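Long-range contacts in tannase (Lactobacillus plantarum, PDB 3WA7), which catalyses the hydrolysis of galloyl ester bonds in tannins (EC 3.1.1.20), using an alpha/beta-hydrolase scaffold: residues 339-343 and 417-421; 292-296 and 424-429; 64-69 and 148-154; 83-87 and 98-102; 170-175 and 393-399. All coordinates share one frame; numbering follows the deposited sequence.

Interaction 1: 339-343 and 417-421. With GOL (glycerol), chain E.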
# COMPACT_ATOMS: atom_id res chain seq x y z
N LEU A 339 17.09 -2.25 15.54
CA LEU A 339 15.69 -2.24 15.14
C LEU A 339 15.07 -3.64 15.20
O LEU A 339 13.90 -3.80 15.56
CB LEU A 339 15.58 -1.69 13.71
CG LEU A 339 14.17 -1.59 13.12
CD1 LEU A 339 13.29 -0.72 14.00
CD2 LEU A 339 14.27 -1.02 11.72
N THR A 340 15.89 -4.63 14.84
CA THR A 340 15.56 -6.06 14.80
C THR A 340 14.86 -6.55 13.54
O THR A 340 14.10 -5.83 12.88
CB THR A 340 14.72 -6.54 16.03
OG1 THR A 340 13.35 -6.13 15.87
CG2 THR A 340 15.28 -5.97 17.33
N ARG A 341 15.13 -7.81 13.21
CA ARG A 341 14.54 -8.48 12.07
C ARG A 341 13.17 -8.98 12.51
O ARG A 341 13.01 -9.48 13.62
CB ARG A 341 15.42 -9.67 11.66
CG ARG A 341 14.75 -10.66 10.71
CD ARG A 341 15.49 -11.99 10.67
NE ARG A 341 16.68 -11.96 9.83
CZ ARG A 341 16.67 -12.14 8.51
NH1 ARG A 341 15.52 -12.36 7.87
NH2 ARG A 341 17.80 -12.11 7.82
N MSE A 342 12.18 -8.85 11.63
CA MSE A 342 10.83 -9.28 11.94
C MSE A 342 10.51 -10.65 11.36
O MSE A 342 10.08 -11.56 12.07
CB MSE A 342 9.82 -8.27 11.40
CG MSE A 342 8.37 -8.62 11.69
SE MSE A 342 7.17 -7.50 10.69
CE MSE A 342 5.65 -8.68 10.64
N LYS A 343 10.73 -10.80 10.06
CA LYS A 343 10.43 -12.04 9.35
C LYS A 343 11.62 -12.97 9.12
O LYS A 343 12.77 -12.53 9.07
CB LYS A 343 9.79 -11.69 8.00
CG LYS A 343 8.51 -10.87 8.14
CD LYS A 343 7.98 -10.43 6.79
CE LYS A 343 6.67 -9.67 6.93
NZ LYS A 343 6.12 -9.24 5.61
N ALA A 417 10.32 4.51 9.61
CA ALA A 417 11.71 4.14 9.83
C ALA A 417 11.82 2.95 10.79
O ALA A 417 12.89 2.37 10.93
CB ALA A 417 12.49 5.33 10.38
N ALA A 418 10.71 2.60 11.44
CA ALA A 418 10.72 1.46 12.36
C ALA A 418 9.86 0.32 11.82
O ALA A 418 9.55 -0.64 12.54
CB ALA A 418 10.21 1.90 13.74
N ASP A 419 9.49 0.42 10.55
CA ASP A 419 8.66 -0.58 9.88
C ASP A 419 9.57 -1.64 9.25
O ASP A 419 10.30 -1.35 8.30
CB ASP A 419 7.81 0.10 8.80
CG ASP A 419 6.86 -0.86 8.11
OD1 ASP A 419 7.17 -2.06 8.00
OD2 ASP A 419 5.79 -0.39 7.65
N ARG A 420 9.52 -2.86 9.78
CA ARG A 420 10.34 -3.96 9.28
C ARG A 420 9.55 -5.02 8.51
O ARG A 420 10.04 -6.14 8.30
CB ARG A 420 11.06 -4.65 10.45
CG ARG A 420 11.76 -3.68 11.39
CD ARG A 420 11.09 -3.69 12.75
NE ARG A 420 11.36 -4.94 13.46
CZ ARG A 420 10.43 -5.80 13.85
NH1 ARG A 420 9.14 -5.57 13.60
NH2 ARG A 420 10.78 -6.90 14.51
N ASP A 421 8.34 -4.68 8.07
CA ASP A 421 7.53 -5.64 7.33
C ASP A 421 8.10 -5.93 5.95
O ASP A 421 7.82 -6.96 5.35
CB ASP A 421 6.08 -5.16 7.24
CG ASP A 421 5.33 -5.37 8.53
OD1 ASP A 421 5.71 -4.76 9.55
OD2 ASP A 421 4.36 -6.16 8.54
C1 GOL E . 2.85 -7.39 5.82
O1 GOL E . 3.87 -7.93 6.65
C2 GOL E . 2.47 -8.41 4.74
O2 GOL E . 3.66 -8.88 4.11
C3 GOL E . 1.58 -7.76 3.69
O3 GOL E . 0.79 -8.76 3.05
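R420 takes hold of T340 side-on with two nitrogens, one for each of two atoms: R420 NE donates to T340 O (2.9 Å) and R420 NH2 to T340 OG1 (3.0 Å). Neither acceptor lies squarely in the guanidinium plane, and NE meets the carbonyl from above its plane. The bends at chi2 (113°) and chi3 (71°) turn the guanidinium back to T340, while R420 CG lies against L339 CG at 3.6 Å. Here the packing is close. M342 CB rides over one face of the guanidinium, toward its rim, while L339 CD1 presses on A418 CA (3.7 Å). R420 NH2 finds a second acceptor in the backbone O of H227.

At the other end the contact is looser and is completed by a glycerol, probably from the crystallisation liquor: it accepts from K343 NZ at O1 and O2, and its O1 donates to D421 OD2 (2.6 Å), linking two groups of opposite charge that do not touch. The selenium of M342, a selenomethionine, lies 3.3 Å from D421 OD1. K343 stretches out fully, so that K343 NZ donates to D421 O (2.9 Å) in the carbonyl plane, on a lone pair.

An Asx turn, D421 N to D419 OD1, shapes the loop 417-421; D419 OD2 is hydrogen-bonded to H451 ND1, consistent with a Ser-His-Asp triad. Around this pair of loops, Y216 of helix 209-220 binds R420 O and the M342 and K343 amides, strand 225-232 lies along 340-343, and helix 291-309 packs on A417.

Interaction 2: 292-296 and 424-429. With SO4 (sulfate ion), chain B.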
# COMPACT_ATOMS: atom_id res chain seq x y z
N PHE A 292 23.91 2.64 -3.69
CA PHE A 292 22.52 2.46 -3.28
C PHE A 292 22.42 2.32 -1.77
O PHE A 292 21.49 2.85 -1.15
CB PHE A 292 21.90 1.22 -3.93
CG PHE A 292 20.44 1.05 -3.59
CD1 PHE A 292 19.48 1.88 -4.17
CD2 PHE A 292 20.04 0.11 -2.65
CE1 PHE A 292 18.13 1.76 -3.82
CE2 PHE A 292 18.69 -0.01 -2.30
CZ PHE A 292 17.74 0.81 -2.88
N ARG A 293 23.36 1.61 -1.16
CA ARG A 293 23.34 1.45 0.29
C ARG A 293 23.47 2.83 0.94
O ARG A 293 22.83 3.11 1.96
CB ARG A 293 24.49 0.56 0.75
CG ARG A 293 24.47 0.29 2.25
CD ARG A 293 25.67 -0.53 2.70
NE ARG A 293 25.62 -0.88 4.12
CZ ARG A 293 24.97 -1.92 4.62
NH1 ARG A 293 24.31 -2.75 3.82
NH2 ARG A 293 24.97 -2.14 5.93
N ASP A 294 24.30 3.68 0.35
CA ASP A 294 24.51 5.04 0.85
C ASP A 294 23.17 5.78 0.94
O ASP A 294 22.93 6.53 1.88
CB ASP A 294 25.44 5.83 -0.07
CG ASP A 294 26.91 5.47 0.10
OD1 ASP A 294 27.24 4.55 0.88
OD2 ASP A 294 27.74 6.13 -0.56
N VAL A 295 22.31 5.56 -0.06
CA VAL A 295 21.01 6.22 -0.10
C VAL A 295 20.14 5.79 1.07
O VAL A 295 19.51 6.63 1.72
CB VAL A 295 20.28 5.92 -1.43
CG1 VAL A 295 18.88 6.52 -1.42
CG2 VAL A 295 21.07 6.49 -2.59
N VAL A 296 20.11 4.49 1.35
CA VAL A 296 19.32 3.99 2.47
C VAL A 296 19.85 4.60 3.77
O VAL A 296 19.09 5.07 4.60
CB VAL A 296 19.38 2.46 2.56
CG1 VAL A 296 18.56 1.97 3.74
CG2 VAL A 296 18.87 1.85 1.26
N PHE A 424 13.53 -1.36 3.58
CA PHE A 424 13.43 0.05 3.25
C PHE A 424 13.72 0.22 1.76
O PHE A 424 13.26 1.16 1.13
CB PHE A 424 14.45 0.86 4.05
CG PHE A 424 14.25 0.80 5.53
CD1 PHE A 424 15.26 0.35 6.37
CD2 PHE A 424 13.04 1.20 6.09
CE1 PHE A 424 15.07 0.29 7.75
CE2 PHE A 424 12.84 1.15 7.46
CZ PHE A 424 13.85 0.69 8.30
N ALA A 425 14.50 -0.72 1.21
CA ALA A 425 14.86 -0.68 -0.20
C ALA A 425 13.65 -0.71 -1.12
O ALA A 425 13.65 -0.11 -2.19
CB ALA A 425 15.79 -1.84 -0.54
N ILE A 426 12.60 -1.42 -0.70
CA ILE A 426 11.39 -1.54 -1.49
C ILE A 426 10.71 -0.19 -1.78
O ILE A 426 10.50 0.16 -2.94
CB ILE A 426 10.40 -2.53 -0.82
CG1 ILE A 426 10.97 -3.95 -0.89
CG2 ILE A 426 9.03 -2.47 -1.49
CD1 ILE A 426 11.19 -4.47 -2.32
N PRO A 427 10.35 0.58 -0.74
CA PRO A 427 9.72 1.87 -1.06
C PRO A 427 10.70 2.85 -1.72
O PRO A 427 10.31 3.70 -2.51
CB PRO A 427 9.22 2.36 0.30
CG PRO A 427 10.17 1.72 1.27
CD PRO A 427 10.34 0.33 0.71
N ILE A 428 11.99 2.72 -1.39
CA ILE A 428 12.99 3.61 -1.98
C ILE A 428 13.09 3.37 -3.49
O ILE A 428 13.21 4.31 -4.27
CB ILE A 428 14.37 3.41 -1.31
CG1 ILE A 428 14.30 3.92 0.13
CG2 ILE A 428 15.44 4.15 -2.09
CD1 ILE A 428 15.53 3.59 0.97
N ILE A 429 13.04 2.10 -3.90
CA ILE A 429 13.11 1.77 -5.32
C ILE A 429 11.93 2.40 -6.06
O ILE A 429 12.09 2.97 -7.14
CB ILE A 429 13.10 0.24 -5.55
CG1 ILE A 429 14.45 -0.36 -5.14
CG2 ILE A 429 12.80 -0.07 -7.01
CD1 ILE A 429 14.47 -1.88 -5.12
S SO4 B . 27.27 0.65 7.18
O1 SO4 B . 26.72 1.95 7.60
O2 SO4 B . 26.47 -0.45 7.73
O3 SO4 B . 27.27 0.57 5.71
O4 SO4 B . 28.66 0.53 7.67
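F292 lays the edge of its ring against A425, with F292 CE2 3.9 Å from A425 CB and the methyl close to the ring plane. The contact is a helix-helix crossing at the margin of an alpha/beta-hydrolase core: helix 425-436 makes the beta-alpha-beta crossover between the parallel strands 410-414 and 440-444, and helix 291-309 passes over it, the segments 292-296 and 425-429 making an angle of 102°. The local axes stay 11.0 Å apart, a spacing bridged largely by the F292 ring and I428.

With CG anti to the backbone N (chi1 -177°), the F292 ring extends far enough to meet three residues within about one turn of the helix. Besides A425, it touches I428, whose CG2 lies 4.0 Å from F292 CE1, and I429 CG1, which comes near CZ. I428 works with both branches: CG2 also faces V295 CG1, while CD1 reaches V296 CG2 at 3.8 Å, the two side chains crossing at about a right angle. V296 CG1 comes near F424 CB. Contact across the interface is wholly apolar; L269 and F265 of helix 252-271 continue the packing around F292 and A425.

Elsewhere on helix 291-309, the extended R293 turns to a sulfate, probably from the crystallisation liquor, which R297 and the backbone amides of L332 and S333 also bind. R293 NE donates to sulfate O3 at 2.7 Å, and R293 NH2 meets O2 at 2.9 Å with an almost straight N-H...O angle of 176°.

Interaction 3: 64-69 and 148-154. With ACT (acetate ion), chain D.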
# COMPACT_ATOMS: atom_id res chain seq x y z
N ARG A 64 -18.98 21.09 -5.01
CA ARG A 64 -19.42 19.78 -5.50
C ARG A 64 -18.72 19.40 -6.81
O ARG A 64 -18.29 18.25 -6.98
CB ARG A 64 -20.93 19.80 -5.73
CG ARG A 64 -21.53 18.49 -6.22
CD ARG A 64 -23.00 18.69 -6.57
NE ARG A 64 -23.69 17.44 -6.88
CZ ARG A 64 -23.45 16.68 -7.94
NH1 ARG A 64 -22.52 17.02 -8.81
NH2 ARG A 64 -24.16 15.57 -8.12
N ALA A 65 -18.59 20.35 -7.72
CA ALA A 65 -17.96 20.09 -9.01
C ALA A 65 -16.44 19.94 -8.99
O ALA A 65 -15.87 19.39 -9.93
CB ALA A 65 -18.35 21.18 -9.99
N THR A 66 -15.79 20.41 -7.93
CA THR A 66 -14.33 20.37 -7.87
C THR A 66 -13.68 19.59 -6.73
O THR A 66 -12.46 19.44 -6.70
CB THR A 66 -13.77 21.80 -7.80
OG1 THR A 66 -14.11 22.38 -6.54
CG2 THR A 66 -14.35 22.65 -8.92
N ALA A 67 -14.48 19.09 -5.80
CA ALA A 67 -13.94 18.37 -4.65
C ALA A 67 -13.18 17.10 -5.03
O ALA A 67 -13.61 16.34 -5.90
CB ALA A 67 -15.07 18.02 -3.68
N PRO A 68 -12.02 16.88 -4.40
CA PRO A 68 -11.24 15.67 -4.71
C PRO A 68 -12.06 14.48 -4.22
O PRO A 68 -12.85 14.61 -3.29
CB PRO A 68 -9.97 15.85 -3.87
CG PRO A 68 -9.85 17.33 -3.72
CD PRO A 68 -11.27 17.77 -3.49
N ILE A 69 -11.88 13.33 -4.85
CA ILE A 69 -12.58 12.13 -4.42
C ILE A 69 -11.54 11.17 -3.86
O ILE A 69 -10.78 10.55 -4.61
CB ILE A 69 -13.34 11.46 -5.59
CG1 ILE A 69 -14.40 12.42 -6.13
CG2 ILE A 69 -13.99 10.17 -5.12
CD1 ILE A 69 -15.20 11.86 -7.31
N GLY A 148 -20.71 13.68 -12.50
CA GLY A 148 -21.89 14.53 -12.55
C GLY A 148 -22.97 14.06 -11.59
O GLY A 148 -23.51 14.84 -10.81
N ARG A 149 -23.30 12.77 -11.66
CA ARG A 149 -24.32 12.21 -10.78
C ARG A 149 -23.76 12.11 -9.37
O ARG A 149 -24.45 12.40 -8.39
CB ARG A 149 -24.76 10.84 -11.30
CG ARG A 149 -25.55 10.93 -12.60
CD ARG A 149 -26.20 9.60 -12.95
NE ARG A 149 -25.24 8.63 -13.47
CZ ARG A 149 -24.84 8.59 -14.74
NH1 ARG A 149 -25.31 9.47 -15.62
NH2 ARG A 149 -23.97 7.67 -15.13
N LEU A 150 -22.49 11.72 -9.27
CA LEU A 150 -21.81 11.61 -7.99
C LEU A 150 -21.16 12.96 -7.66
O LEU A 150 -20.55 13.58 -8.53
CB LEU A 150 -20.70 10.56 -8.05
CG LEU A 150 -21.01 9.10 -7.71
CD1 LEU A 150 -19.84 8.23 -8.14
CD2 LEU A 150 -21.26 8.97 -6.22
N PRO A 151 -21.30 13.44 -6.42
CA PRO A 151 -20.66 14.71 -6.10
C PRO A 151 -19.14 14.53 -6.18
O PRO A 151 -18.64 13.42 -6.00
CB PRO A 151 -21.12 14.98 -4.67
CG PRO A 151 -22.50 14.37 -4.66
CD PRO A 151 -22.27 13.05 -5.37
N GLY A 152 -18.41 15.60 -6.47
CA GLY A 152 -16.96 15.50 -6.56
C GLY A 152 -16.43 15.53 -7.99
O GLY A 152 -17.18 15.39 -8.95
N ASP A 153 -15.12 15.72 -8.12
CA ASP A 153 -14.48 15.77 -9.43
C ASP A 153 -13.87 14.40 -9.72
O ASP A 153 -12.89 14.01 -9.09
CB ASP A 153 -13.38 16.83 -9.43
CG ASP A 153 -12.84 17.12 -10.82
OD1 ASP A 153 -13.04 16.30 -11.74
OD2 ASP A 153 -12.20 18.18 -10.99
N THR A 154 -14.44 13.67 -10.68
CA THR A 154 -13.93 12.35 -11.02
C THR A 154 -12.55 12.38 -11.68
O THR A 154 -11.95 11.33 -11.93
CB THR A 154 -14.92 11.59 -11.92
OG1 THR A 154 -15.13 12.32 -13.13
CG2 THR A 154 -16.25 11.40 -11.20
C ACT D . -21.98 22.73 -7.76
O ACT D . -22.87 22.14 -8.31
OXT ACT D . -20.84 22.48 -8.03
CH3 ACT D . -22.29 23.80 -6.76
O HOH W 1 -11.20 19.97 -9.32
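The carbonyl oxygen of G148 is gripped end-on by R64, which donates from NH1 (3.1 Å) and NH2 (2.9 Å) to G148 O from the same face of the peptide plane. Extended from CG to NE, with CG anti to its own N (chi1 -179°), the arginine passes across P151, whose CA sits over the centre of one guanidinium face.

Two backbone bonds then join the two segments. G152 N donates to R64 O at 2.7 Å, and D153 N to A67 O at 2.8 Å, the latter nearly straight. At the backbone angles of G152 a CB would be jammed against P151 O, and it would also clash with I69 CG1, so both call for glycine. I69 CD1 packs on the backbone beyond, 3.6 Å from D153 O, while the buried P151 O has no hydrogen-bonding partner. On the outer side a water bridges T66 O and D153 OD2 (2.6 Å from the water oxygen to OD2), and D153 OD1 accepts from the N155 amide.

The two loops lead into strands 69-72 and 157-160, parallel neighbours in the central sheet, so the bonds tie together the approaches to adjacent strands of an alpha/beta-hydrolase fold.

Interaction 4: 83-87 and 98-102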
# COMPACT_ATOMS: atom_id res chain seq x y z
N ALA A 83 -15.92 -2.25 2.91
CA ALA A 83 -16.19 -0.84 2.62
C ALA A 83 -16.16 -0.08 3.94
O ALA A 83 -16.83 -0.46 4.90
CB ALA A 83 -17.56 -0.69 1.95
N ASP A 84 -15.39 1.01 3.98
CA ASP A 84 -15.25 1.80 5.21
C ASP A 84 -16.40 2.78 5.43
O ASP A 84 -17.23 2.99 4.55
CB ASP A 84 -13.92 2.56 5.18
CG ASP A 84 -13.25 2.61 6.54
OD1 ASP A 84 -13.92 2.33 7.56
OD2 ASP A 84 -12.05 2.95 6.61
N ASP A 85 -16.42 3.39 6.61
CA ASP A 85 -17.48 4.32 6.98
C ASP A 85 -16.91 5.25 8.05
O ASP A 85 -16.16 4.80 8.92
CB ASP A 85 -18.65 3.52 7.54
CG ASP A 85 -19.91 4.34 7.72
OD1 ASP A 85 -19.88 5.33 8.48
OD2 ASP A 85 -20.93 3.98 7.10
N PRO A 86 -17.26 6.55 8.01
CA PRO A 86 -16.72 7.45 9.04
C PRO A 86 -17.23 7.10 10.44
O PRO A 86 -16.69 7.58 11.44
CB PRO A 86 -17.17 8.83 8.57
CG PRO A 86 -18.44 8.55 7.83
CD PRO A 86 -18.09 7.29 7.05
N GLN A 87 -18.27 6.27 10.50
CA GLN A 87 -18.85 5.86 11.78
C GLN A 87 -18.45 4.43 12.15
O GLN A 87 -18.91 3.89 13.15
CB GLN A 87 -20.38 5.98 11.74
CG GLN A 87 -20.89 7.36 11.34
CD GLN A 87 -22.40 7.50 11.47
OE1 GLN A 87 -23.17 6.66 10.99
NE2 GLN A 87 -22.83 8.59 12.11
N ILE A 98 -11.56 9.30 7.20
CA ILE A 98 -12.73 9.71 6.43
C ILE A 98 -13.38 10.91 7.11
O ILE A 98 -13.81 11.86 6.44
CB ILE A 98 -13.76 8.56 6.31
CG1 ILE A 98 -13.14 7.39 5.54
CG2 ILE A 98 -15.01 9.06 5.59
CD1 ILE A 98 -14.06 6.19 5.38
N GLN A 99 -13.46 10.89 8.44
CA GLN A 99 -14.04 12.00 9.18
C GLN A 99 -13.30 13.29 8.84
O GLN A 99 -13.91 14.30 8.50
CB GLN A 99 -13.96 11.73 10.68
CG GLN A 99 -14.90 10.64 11.17
CD GLN A 99 -14.72 10.34 12.64
OE1 GLN A 99 -14.10 11.12 13.37
NE2 GLN A 99 -15.26 9.21 13.09
N GLN A 100 -11.97 13.24 8.95
CA GLN A 100 -11.14 14.41 8.67
C GLN A 100 -11.21 14.83 7.20
O GLN A 100 -11.14 16.02 6.88
CB GLN A 100 -9.69 14.12 9.06
CG GLN A 100 -9.47 13.96 10.56
CD GLN A 100 -9.90 15.18 11.34
OE1 GLN A 100 -9.58 16.31 10.98
NE2 GLN A 100 -10.62 14.95 12.44
N ALA A 101 -11.36 13.85 6.32
CA ALA A 101 -11.44 14.13 4.89
C ALA A 101 -12.71 14.91 4.57
O ALA A 101 -12.69 15.85 3.78
CB ALA A 101 -11.41 12.82 4.10
N LEU A 102 -13.82 14.52 5.19
CA LEU A 102 -15.09 15.20 4.97
C LEU A 102 -15.00 16.63 5.47
O LEU A 102 -15.48 17.57 4.83
CB LEU A 102 -16.21 14.45 5.70
CG LEU A 102 -16.56 13.09 5.09
CD1 LEU A 102 -17.49 12.32 6.01
CD2 LEU A 102 -17.20 13.31 3.72
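The irregular chain of residues 83-87 passes beside helix 95-103 and comes nearest at P86 and I98, whose CA atoms are 5.3 Å apart. P86 fills the middle of the contact. Its ring crosses I98 obliquely, with P86 CB 3.7 Å from I98 CG2, and its CG approaches the methyl L102 CD1 one turn further along. The other branch of I98 reaches D84, two residues earlier: I98 CD1 touches D84 CB at 3.6 Å, against the aliphatic base of the aspartate. The D84 carboxylate is turned to other partners, OD2 accepting from the N94 amide and OD1 from T93 OG1 and from D85 N.

D85 makes an Asx turn, its OD1 accepting from Q87 N (2.7 Å) on the lone pair away from the other oxygen, while its OD2 forms a salt bridge with R30. This bend belongs to the long connection of a beta-alpha-beta crossover, which leaves strand 69-72, passes through helix 95-103 and returns in the parallel neighbour 107-111 of the alpha/beta-hydrolase sheet.

The bend also presents P86 O to the helix. Q99 NE2 donates to P86 O at 2.7 Å, nearly along the C=O axis and with an N-H...O angle of 177°, the acceptor lying in the amide plane. The extended Q99 chain, with CG beside the backbone N (chi1 -71°), also brings Q99 CG to 3.9 Å from P86 CB. With alanine in place of the glutamine, P86 O would probably lose this donor and part of the proline ring would be uncovered. Y26 and F48, from strands 22-33 and 44-50, touch P86 as well.

Interaction 5: 170-175 and 393-399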
# COMPACT_ATOMS: atom_id res chain seq x y z
N ALA A 170 -1.05 2.06 -4.93
CA ALA A 170 0.03 2.29 -5.87
C ALA A 170 -0.25 1.61 -7.21
O ALA A 170 -0.02 2.20 -8.27
CB ALA A 170 1.35 1.77 -5.29
N LEU A 171 -0.73 0.38 -7.16
CA LEU A 171 -1.02 -0.35 -8.39
C LEU A 171 -2.13 0.31 -9.21
O LEU A 171 -2.07 0.33 -10.44
CB LEU A 171 -1.39 -1.80 -8.08
CG LEU A 171 -1.58 -2.73 -9.29
CD1 LEU A 171 -0.32 -2.75 -10.16
CD2 LEU A 171 -1.89 -4.12 -8.77
N ALA A 172 -3.14 0.85 -8.53
CA ALA A 172 -4.23 1.53 -9.22
C ALA A 172 -3.68 2.73 -9.97
O ALA A 172 -4.06 2.99 -11.12
CB ALA A 172 -5.30 1.98 -8.22
N GLY A 173 -2.77 3.47 -9.34
CA GLY A 173 -2.20 4.63 -9.99
C GLY A 173 -1.25 4.28 -11.12
O GLY A 173 -1.18 4.98 -12.13
N ALA A 174 -0.54 3.17 -10.97
CA ALA A 174 0.42 2.75 -11.98
C ALA A 174 -0.16 2.06 -13.21
O ALA A 174 0.39 2.19 -14.31
CB ALA A 174 1.47 1.83 -11.34
N SER A 175 -1.28 1.37 -13.05
CA SER A 175 -1.86 0.59 -14.16
C SER A 175 -3.12 1.09 -14.84
O SER A 175 -3.87 0.29 -15.39
CB SER A 175 -2.12 -0.83 -13.67
OG SER A 175 -3.13 -0.84 -12.67
N ALA A 393 1.95 -8.21 -13.66
CA ALA A 393 0.76 -7.38 -13.72
C ALA A 393 0.38 -6.70 -12.41
O ALA A 393 -0.17 -5.59 -12.42
CB ALA A 393 -0.42 -8.21 -14.23
N ILE A 394 0.68 -7.33 -11.28
CA ILE A 394 0.32 -6.72 -10.00
C ILE A 394 1.48 -6.00 -9.31
O ILE A 394 1.37 -5.62 -8.15
CB ILE A 394 -0.30 -7.73 -9.01
CG1 ILE A 394 0.73 -8.78 -8.59
CG2 ILE A 394 -1.52 -8.39 -9.65
CD1 ILE A 394 0.25 -9.62 -7.41
N ASN A 395 2.58 -5.82 -10.04
CA ASN A 395 3.74 -5.11 -9.50
C ASN A 395 3.68 -3.69 -10.09
O ASN A 395 3.80 -3.51 -11.30
CB ASN A 395 5.03 -5.80 -9.94
CG ASN A 395 6.27 -5.20 -9.29
OD1 ASN A 395 6.25 -4.07 -8.80
ND2 ASN A 395 7.37 -5.96 -9.28
N PRO A 396 3.49 -2.68 -9.23
CA PRO A 396 3.42 -1.30 -9.72
C PRO A 396 4.61 -0.91 -10.61
O PRO A 396 4.45 -0.17 -11.58
CB PRO A 396 3.37 -0.48 -8.43
CG PRO A 396 2.65 -1.39 -7.49
CD PRO A 396 3.30 -2.72 -7.77
N LEU A 397 5.79 -1.41 -10.27
CA LEU A 397 7.01 -1.09 -11.01
C LEU A 397 6.96 -1.46 -12.49
O LEU A 397 7.56 -0.78 -13.33
CB LEU A 397 8.21 -1.77 -10.36
CG LEU A 397 8.49 -1.49 -8.89
CD1 LEU A 397 9.80 -2.16 -8.50
CD2 LEU A 397 8.57 0.01 -8.63
N SER A 398 6.26 -2.54 -12.82
CA SER A 398 6.15 -3.02 -14.19
C SER A 398 5.67 -1.94 -15.17
O SER A 398 6.11 -1.90 -16.32
CB SER A 398 5.19 -4.21 -14.27
OG SER A 398 5.68 -5.30 -13.50
N TYR A 399 4.78 -1.08 -14.70
CA TYR A 399 4.22 -0.03 -15.54
C TYR A 399 5.12 1.18 -15.73
O TYR A 399 4.85 2.04 -16.57
CB TYR A 399 2.86 0.39 -14.99
CG TYR A 399 1.92 -0.78 -14.85
CD1 TYR A 399 1.91 -1.56 -13.70
CD2 TYR A 399 1.09 -1.15 -15.91
CE1 TYR A 399 1.11 -2.69 -13.60
CE2 TYR A 399 0.29 -2.28 -15.83
CZ TYR A 399 0.30 -3.05 -14.68
OH TYR A 399 -0.48 -4.17 -14.59
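S175 sets its CB over one face of the Y399 ring, a CH-pi contact with the carbon 3.6 Å from the centroid and 18° off the ring normal. The serine is the first residue beyond helix 164-174, which in this alpha/beta-hydrolase fold follows the sequence pattern of a nucleophile elbow and probably begins at it. The partner segment, 393-399, leads from the end of helix 388-393 into helix 398-401.

Around the ring the fit is close: A174 O lies 3.1 Å from Y399 CB, and L171 CD1 is 3.7 Å from Y399 CE1. L171 divides its two methyls, CD1 going to the ring and to A393 O while CD2 rests 3.6 Å from I394 CA. P396 forms the remaining surface, its CG near A170 CB and L171 CB, its CB against A174 CB.

Further bonds hold these groups in place. Y399 OH donates to A393 O at 2.6 Å, in the carbonyl plane and on a lone pair, which pins the far end of the ring to the preceding helix end. Replacing the tyrosine with alanine is likely to open a gap beneath S175 and L171 and to leave A393 O without this donor. N395 OD1 accepts from L397 N, a capping bond at the turn into helix 398-401, and its ND2 is held by E210 and N208.

Within 170-175, S175 OG lies between the backbone N and the carbonyl carbon (chi1 66°) and so folds back onto its own helix. There S175 OG donates to L171 O at 2.7 Å, from the face opposite the one used by S175 N.

In the fold
From the N terminus, interaction 3 opens first, at 64-69, and its loop, closed by 148-154, contains the short loop of interaction 4; the two join strand approaches, crossover and helix 95-103 on one side of the chain's centre. Interaction 5 then opens at 170-175, interaction 2 at 292-296 and interaction 1 at 339-343. They close in the order 5, 1, 2, so interaction 1 lies within the span of interaction 2 and interaction 5 crosses both. The last two segments, 417-421 and 424-429, are neighbours, and F424 packs on A417 and L339. I429 touches L397, linking interactions 2 and 5, whereas interactions 1 and 3 lie about 40 Å apart, centre to centre.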